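Local coordinates for Mlr7391 protein (Mesorhizobium loti, PDB 3HK4), which is of unknown function but has an NTF2-like fold of the SnoaL-like family and may act as a polyketide cyclase or related lyase, at residues I50-A55 with T130-Y135; F101-T106 with V114-V119. One frame throughout, in Å; residues are numbered along the deposited sequence.

Overall arrangement
From the N terminus, the chain passes two helices and enters strand 50-53, the first half of interaction 1. It then runs through strand 62-64, helix 66-78 and the long strand 80-93. Interaction 2 follows, where strand 96-107 turns back into strand 114-125 and closes a short hairpin loop. Strand 128-135, the last one, returns to strand 50-53 and closes interaction 1, a far longer loop that contains the whole of interaction 2. The contact centres lie about 17 Å apart in one mixed sheet. Strands 114-125 and 128-135 are neighbours there and join the two, with Tyr135 N probably hydrogen-bonded to Val119 O.

Interaction 1: residues I50-A55 with T130-Y135; sequences IASYEA and TEERFY
Ser52 OG donates a hydrogen bond of 2.6 Å to Glu132 OE2, meeting the anti lone pair of that oxygen. The same hydroxyl is hydrogen-bonded to Lys72 NZ. Glu132 CG sits between its own backbone N and carbonyl carbon (chi1 52°), and from there the extended chain brings OE2 over to Ser52. Four backbone bonds join the parallel strands, among them Tyr53 N to Glu132 O at 2.9 Å and Phe134 N to Tyr53 O at 2.9 Å.

Ser52 and Glu132 lie on one face of the sheet; Ala51, Tyr53, Glu131 and Arg133 share the opposite one. Arg133 bends at chi3 (-67°) and lays its guanidinium flat over one face of the Tyr53 ring, the planes 12° apart. Arg133 CZ is 4.1 Å from the ring centroid, a cation-pi contact. Arg133 NE also forms a salt bridge of 2.9 Å to Glu131 OE2, which it meets from above the carboxylate plane. Glu131 CG lies at the edge of the Tyr53 ring, and a water takes the link further: it donates to Glu131 OE1 at 2.6 Å and bonds Tyr53 OH at 3.3 Å. A leucine in place of Arg133 would probably leave Glu131 OE2 without its charged mate and the tyrosine ring without its stacked cation.

Packing completes the contact. Ser52 OG and Glu132 OE2 both lie at the edge of the Phe134 ring, and Leu69 of helix 66-78 touches Ile50, Ser52 and Glu132. This parallel pairing, between strands 50-53 and 128-135 of the NTF2-like sheet, thus has two polar clusters. The buried Glu132 carboxylate is gripped by a hydroxyl that Lys72 also binds, while the Arg133 guanidinium is shared between a carboxylate and a ring.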
loop_
_atom_site.group_PDB
_atom_site.type_symbol
_atom_site.label_atom_id
_atom_site.label_comp_id
_atom_site.label_asym_id
_atom_site.label_seq_id
_atom_site.Cartn_x
_atom_site.Cartn_y
_atom_site.Cartn_z
ATOM N N ILE A 50 8.399 4.713 12.099
ATOM C CA ILE A 50 9.210 4.799 10.917
ATOM C C ILE A 50 8.481 5.502 9.726
ATOM O O ILE A 50 7.346 5.181 9.419
ATOM C CB ILE A 50 9.705 3.397 10.479
ATOM C CG1 ILE A 50 10.660 3.530 9.309
ATOM C CG2 ILE A 50 8.483 2.417 10.227
ATOM C CD1 ILE A 50 11.538 2.312 8.955
ATOM N N ALA A 51 9.176 6.445 9.061
ATOM C CA ALA A 51 8.693 7.132 7.851
ATOM C C ALA A 51 9.386 6.512 6.640
ATOM O O ALA A 51 10.575 6.313 6.663
ATOM C CB ALA A 51 9.033 8.617 7.940
ATOM N N SER A 52 8.630 6.166 5.604
ATOM C CA SER A 52 9.175 5.530 4.419
ATOM C C SER A 52 8.806 6.388 3.231
ATOM O O SER A 52 7.629 6.689 3.022
ATOM C CB SER A 52 8.584 4.146 4.264
ATOM O OG SER A 52 9.158 3.447 3.130
ATOM N N TYR A 53 9.795 6.733 2.417
ATOM C CA TYR A 53 9.625 7.632 1.293
ATOM C C TYR A 53 10.088 7.011 -0.027
ATOM O O TYR A 53 11.266 6.786 -0.212
ATOM C CB TYR A 53 10.472 8.914 1.529
ATOM C CG TYR A 53 10.062 9.730 2.703
ATOM C CD1 TYR A 53 9.065 10.678 2.591
ATOM C CD2 TYR A 53 10.682 9.577 3.944
ATOM C CE1 TYR A 53 8.702 11.449 3.667
ATOM C CE2 TYR A 53 10.319 10.319 4.995
ATOM C CZ TYR A 53 9.311 11.237 4.869
ATOM O OH TYR A 53 8.944 11.976 5.945
ATOM N N GLU A 54 9.156 6.779 -0.947
ATOM C CA GLU A 54 9.488 6.327 -2.299
ATOM C C GLU A 54 9.872 7.578 -3.077
ATOM O O GLU A 54 9.587 8.688 -2.628
ATOM C CB GLU A 54 8.305 5.616 -2.952
ATOM C CG GLU A 54 7.993 4.250 -2.356
ATOM C CD GLU A 54 9.057 3.206 -2.685
ATOM O OE1 GLU A 54 9.845 3.440 -3.639
ATOM O OE2 GLU A 54 9.092 2.144 -2.006
ATOM N N ALA A 55 10.521 7.406 -4.222
ATOM C CA ALA A 55 10.990 8.521 -5.048
ATOM C C ALA A 55 9.912 9.044 -5.979
ATOM O O ALA A 55 9.939 10.209 -6.373
ATOM C CB ALA A 55 12.207 8.092 -5.890
ATOM N N THR A 130 14.485 5.117 11.825
ATOM C CA THR A 130 13.422 6.133 11.879
ATOM C C THR A 130 12.947 6.605 10.490
ATOM O O THR A 130 11.847 7.134 10.345
ATOM C CB THR A 130 13.888 7.346 12.695
ATOM O OG1 THR A 130 15.092 7.875 12.140
ATOM C CG2 THR A 130 14.141 6.932 14.074
ATOM N N GLU A 131 13.765 6.407 9.466
ATOM C CA GLU A 131 13.409 6.809 8.162
ATOM C C GLU A 131 14.100 5.905 7.153
ATOM O O GLU A 131 15.188 5.450 7.405
ATOM C CB GLU A 131 13.778 8.276 7.902
ATOM C CG GLU A 131 13.421 8.721 6.419
ATOM C CD GLU A 131 13.928 10.142 6.046
ATOM O OE1 GLU A 131 13.511 11.110 6.714
ATOM O OE2 GLU A 131 14.747 10.260 5.078
ATOM N N GLU A 132 13.380 5.536 6.094
ATOM C CA GLU A 132 13.964 4.863 4.936
ATOM C C GLU A 132 13.539 5.702 3.734
ATOM O O GLU A 132 12.400 6.108 3.647
ATOM C CB GLU A 132 13.558 3.406 4.785
ATOM C CG GLU A 132 12.098 3.138 4.824
ATOM C CD GLU A 132 11.751 1.694 4.583
ATOM O OE1 GLU A 132 12.452 0.770 5.081
ATOM O OE2 GLU A 132 10.738 1.515 3.877
ATOM N N ARG A 133 14.470 5.955 2.809
ATOM C CA ARG A 133 14.217 6.828 1.680
ATOM C C ARG A 133 14.828 6.176 0.442
ATOM O O ARG A 133 15.987 5.790 0.473
ATOM C CB ARG A 133 14.827 8.203 1.955
ATOM C CG ARG A 133 14.500 9.203 0.889
ATOM C CD ARG A 133 15.035 10.585 1.210
ATOM N NE ARG A 133 14.385 11.200 2.354
ATOM C CZ ARG A 133 13.260 11.941 2.312
ATOM N NH1 ARG A 133 12.595 12.163 1.183
ATOM N NH2 ARG A 133 12.785 12.460 3.432
ATOM N N PHE A 134 14.024 6.029 -0.622
ATOM C CA PHE A 134 14.457 5.343 -1.847
ATOM C C PHE A 134 14.689 6.295 -2.995
ATOM O O PHE A 134 13.938 7.224 -3.181
ATOM C CB PHE A 134 13.493 4.181 -2.159
ATOM C CG PHE A 134 13.366 3.230 -0.978
ATOM C CD1 PHE A 134 14.363 2.330 -0.698
ATOM C CD2 PHE A 134 12.337 3.328 -0.112
ATOM C CE1 PHE A 134 14.294 1.534 0.402
ATOM C CE2 PHE A 134 12.273 2.510 0.987
ATOM C CZ PHE A 134 13.238 1.606 1.211
ATOM N N TYR A 135 15.741 5.998 -3.779
ATOM C CA TYR A 135 16.199 6.846 -4.828
ATOM C C TYR A 135 16.195 5.975 -6.070
ATOM O O TYR A 135 16.767 4.890 -6.031
ATOM C CB TYR A 135 17.627 7.316 -4.507
ATOM C CG TYR A 135 17.754 8.217 -3.288
ATOM C CD1 TYR A 135 17.661 7.714 -2.002
ATOM C CD2 TYR A 135 17.992 9.562 -3.433
ATOM C CE1 TYR A 135 17.747 8.559 -0.877
ATOM C CE2 TYR A 135 18.083 10.400 -2.313
ATOM C CZ TYR A 135 17.966 9.870 -1.040
ATOM O OH TYR A 135 18.033 10.767 0.023
HETATM O O HOH W 1 11.360 11.536 8.080
#

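Interaction 2: residues F101-T106 with V114-V119; sequences FKFDVT and VTMDEV
Phe101 to Val105 pair with Glu118 to Val114 in an antiparallel beta hairpin, with six backbone hydrogen bonds and strand segments at 148° to each other. The hairpin belongs to the curved sheet of the NTF2-like fold. Phe101, Phe103 and Val105 form hydrogen-bonded pairs with Glu118, Met116 and Val114. Lys102 and Asp104 face Asp117 and Thr115 in non-hydrogen-bonded pairs. The Phe101 N to Glu118 O bond is nearly straight, at 2.8 Å.

Phe103 and Met116, a selenomethionine, carry the apolar side. CG of Phe103 stands between its backbone N and carbonyl carbon (chi1 57°), which turns the ring toward the partner strand, with one face against Met116 CB. There Met116 CB lies 3.6 Å from the ring centroid, in a CH-pi contact. In the conformer given, one of two modelled, Met116 bends at chi2 and its CG comes 3.6 Å from Val105 CG1. Val105 and Val114 lie side by side and point the same way, with Val105 CG1 and Val114 CG2 3.8 Å apart. Trp76 of helix 66-78 touches both Phe103 and Val105, so this part of the face packs against the helix.

The other face is polar and more exposed. Lys102 CE passes 3.7 Å from Asp117 OD2, but the charged Lys102 NZ is further off and the salt bridge of Asp117 is with Arg100. Asp104 reaches its neighbours with both oxygens. OD2 forms a salt bridge to Arg113, while Thr115 OG1 donates to Asp104 OD1 at a modelled 2.3 Å, a length too short to be relied on.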
loop_
_atom_site.group_PDB
_atom_site.type_symbol
_atom_site.label_atom_id
_atom_site.label_comp_id
_atom_site.label_asym_id
_atom_site.label_seq_id
_atom_site.Cartn_x
_atom_site.Cartn_y
_atom_site.Cartn_z
ATOM N N PHE A 101 20.159 -1.761 -4.338
ATOM C CA PHE A 101 19.323 -2.902 -4.672
ATOM C C PHE A 101 19.231 -2.952 -6.165
ATOM O O PHE A 101 18.922 -1.942 -6.766
ATOM C CB PHE A 101 17.933 -2.693 -4.140
ATOM C CG PHE A 101 17.863 -2.520 -2.646
ATOM C CD1 PHE A 101 17.871 -3.624 -1.815
ATOM C CD2 PHE A 101 17.733 -1.273 -2.084
ATOM C CE1 PHE A 101 17.772 -3.496 -0.450
ATOM C CE2 PHE A 101 17.653 -1.109 -0.729
ATOM C CZ PHE A 101 17.654 -2.222 0.112
ATOM N N LYS A 102 19.551 -4.101 -6.746
ATOM C CA LYS A 102 19.415 -4.355 -8.201
ATOM C C LYS A 102 18.752 -5.731 -8.314
ATOM O O LYS A 102 19.333 -6.750 -7.931
ATOM C CB LYS A 102 20.751 -4.292 -8.964
ATOM C CG LYS A 102 20.536 -4.068 -10.474
ATOM C CD LYS A 102 21.780 -4.291 -11.356
ATOM C CE LYS A 102 22.766 -3.123 -11.348
ATOM N NZ LYS A 102 23.888 -3.347 -12.368
ATOM N N PHE A 103 17.515 -5.756 -8.779
ATOM C CA PHE A 103 16.748 -7.004 -8.897
ATOM C C PHE A 103 15.756 -6.969 -10.045
ATOM O O PHE A 103 15.244 -5.906 -10.398
ATOM C CB PHE A 103 15.986 -7.277 -7.594
ATOM C CG PHE A 103 15.060 -6.157 -7.183
ATOM C CD1 PHE A 103 15.531 -5.072 -6.422
ATOM C CD2 PHE A 103 13.716 -6.170 -7.545
ATOM C CE1 PHE A 103 14.660 -4.012 -6.030
ATOM C CE2 PHE A 103 12.847 -5.115 -7.160
ATOM C CZ PHE A 103 13.322 -4.046 -6.392
ATOM N N ASP A 104 15.514 -8.137 -10.643
ATOM C CA ASP A 104 14.490 -8.276 -11.663
ATOM C C ASP A 104 13.218 -8.608 -10.927
ATOM O O ASP A 104 13.232 -9.351 -9.957
ATOM C CB ASP A 104 14.803 -9.363 -12.718
ATOM C CG ASP A 104 15.853 -8.915 -13.743
ATOM O OD1 ASP A 104 16.414 -7.805 -13.644
ATOM O OD2 ASP A 104 16.123 -9.687 -14.672
ATOM N N VAL A 105 12.113 -8.076 -11.426
ATOM C CA VAL A 105 10.825 -8.270 -10.817
ATOM C C VAL A 105 9.743 -8.213 -11.887
ATOM O O VAL A 105 9.892 -7.520 -12.897
ATOM C CB VAL A 105 10.560 -7.137 -9.761
ATOM C CG1 VAL A 105 10.543 -5.811 -10.403
ATOM C CG2 VAL A 105 9.254 -7.321 -9.120
ATOM N N THR A 106 8.665 -8.950 -11.689
ATOM C CA THR A 106 7.537 -8.883 -12.590
ATOM C C THR A 106 6.334 -8.393 -11.814
ATOM O O THR A 106 5.764 -9.143 -10.989
ATOM C CB THR A 106 7.164 -10.228 -13.219
ATOM O OG1 THR A 106 8.257 -10.712 -13.992
ATOM C CG2 THR A 106 5.950 -10.046 -14.117
ATOM N N VAL A 114 10.955 -6.466 -15.314
ATOM C CA VAL A 114 11.831 -5.302 -15.383
ATOM C C VAL A 114 12.937 -5.418 -14.369
ATOM O O VAL A 114 12.850 -6.227 -13.452
ATOM C CB VAL A 114 11.050 -3.992 -15.106
ATOM C CG1 VAL A 114 10.041 -3.754 -16.208
ATOM C CG2 VAL A 114 10.383 -4.029 -13.707
ATOM N N THR A 115 13.985 -4.629 -14.557
ATOM C CA THR A 115 15.055 -4.592 -13.591
ATOM C C THR A 115 14.883 -3.320 -12.802
ATOM O O THR A 115 14.764 -2.269 -13.394
ATOM C CB THR A 115 16.426 -4.577 -14.272
ATOM O OG1 THR A 115 16.636 -5.847 -14.883
ATOM C CG2 THR A 115 17.508 -4.350 -13.265
HETATM N N MSE A 116 14.849 -3.449 -11.487
HETATM C CA MSE A 116 14.783 -2.325 -10.605
HETATM C C MSE A 116 16.202 -2.041 -10.154
HETATM O O MSE A 116 17.017 -2.954 -10.002
HETATM C CB MSE A 116 13.876 -2.634 -9.428
HETATM C CG MSE A 116 12.414 -2.833 -9.850
HETATM SE SE MSE A 116 11.648 -1.288 -10.817
HETATM C CE MSE A 116 9.906 -2.020 -11.178
ATOM N N ASP A 117 16.536 -0.767 -10.040
ATOM C CA ASP A 117 17.866 -0.395 -9.582
ATOM C C ASP A 117 17.641 0.813 -8.708
ATOM O O ASP A 117 17.247 1.880 -9.179
ATOM C CB ASP A 117 18.742 -0.106 -10.800
ATOM C CG ASP A 117 20.215 0.061 -10.471
ATOM O OD1 ASP A 117 20.628 0.087 -9.298
ATOM O OD2 ASP A 117 21.002 0.179 -11.416
ATOM N N GLU A 118 17.798 0.614 -7.410
ATOM C CA GLU A 118 17.555 1.684 -6.467
ATOM C C GLU A 118 18.525 1.732 -5.300
ATOM O O GLU A 118 19.246 0.771 -4.996
ATOM C CB GLU A 118 16.094 1.635 -5.979
ATOM C CG GLU A 118 15.560 0.346 -5.487
ATOM C CD GLU A 118 14.186 0.507 -4.809
ATOM O OE1 GLU A 118 13.470 1.492 -5.143
ATOM O OE2 GLU A 118 13.854 -0.363 -3.945
ATOM N N VAL A 119 18.562 2.907 -4.679
ATOM C CA VAL A 119 19.361 3.127 -3.526
ATOM C C VAL A 119 18.387 3.427 -2.427
ATOM O O VAL A 119 17.462 4.225 -2.580
ATOM C CB VAL A 119 20.420 4.277 -3.680
ATOM C CG1 VAL A 119 21.072 4.566 -2.370
ATOM C CG2 VAL A 119 21.523 3.866 -4.720
#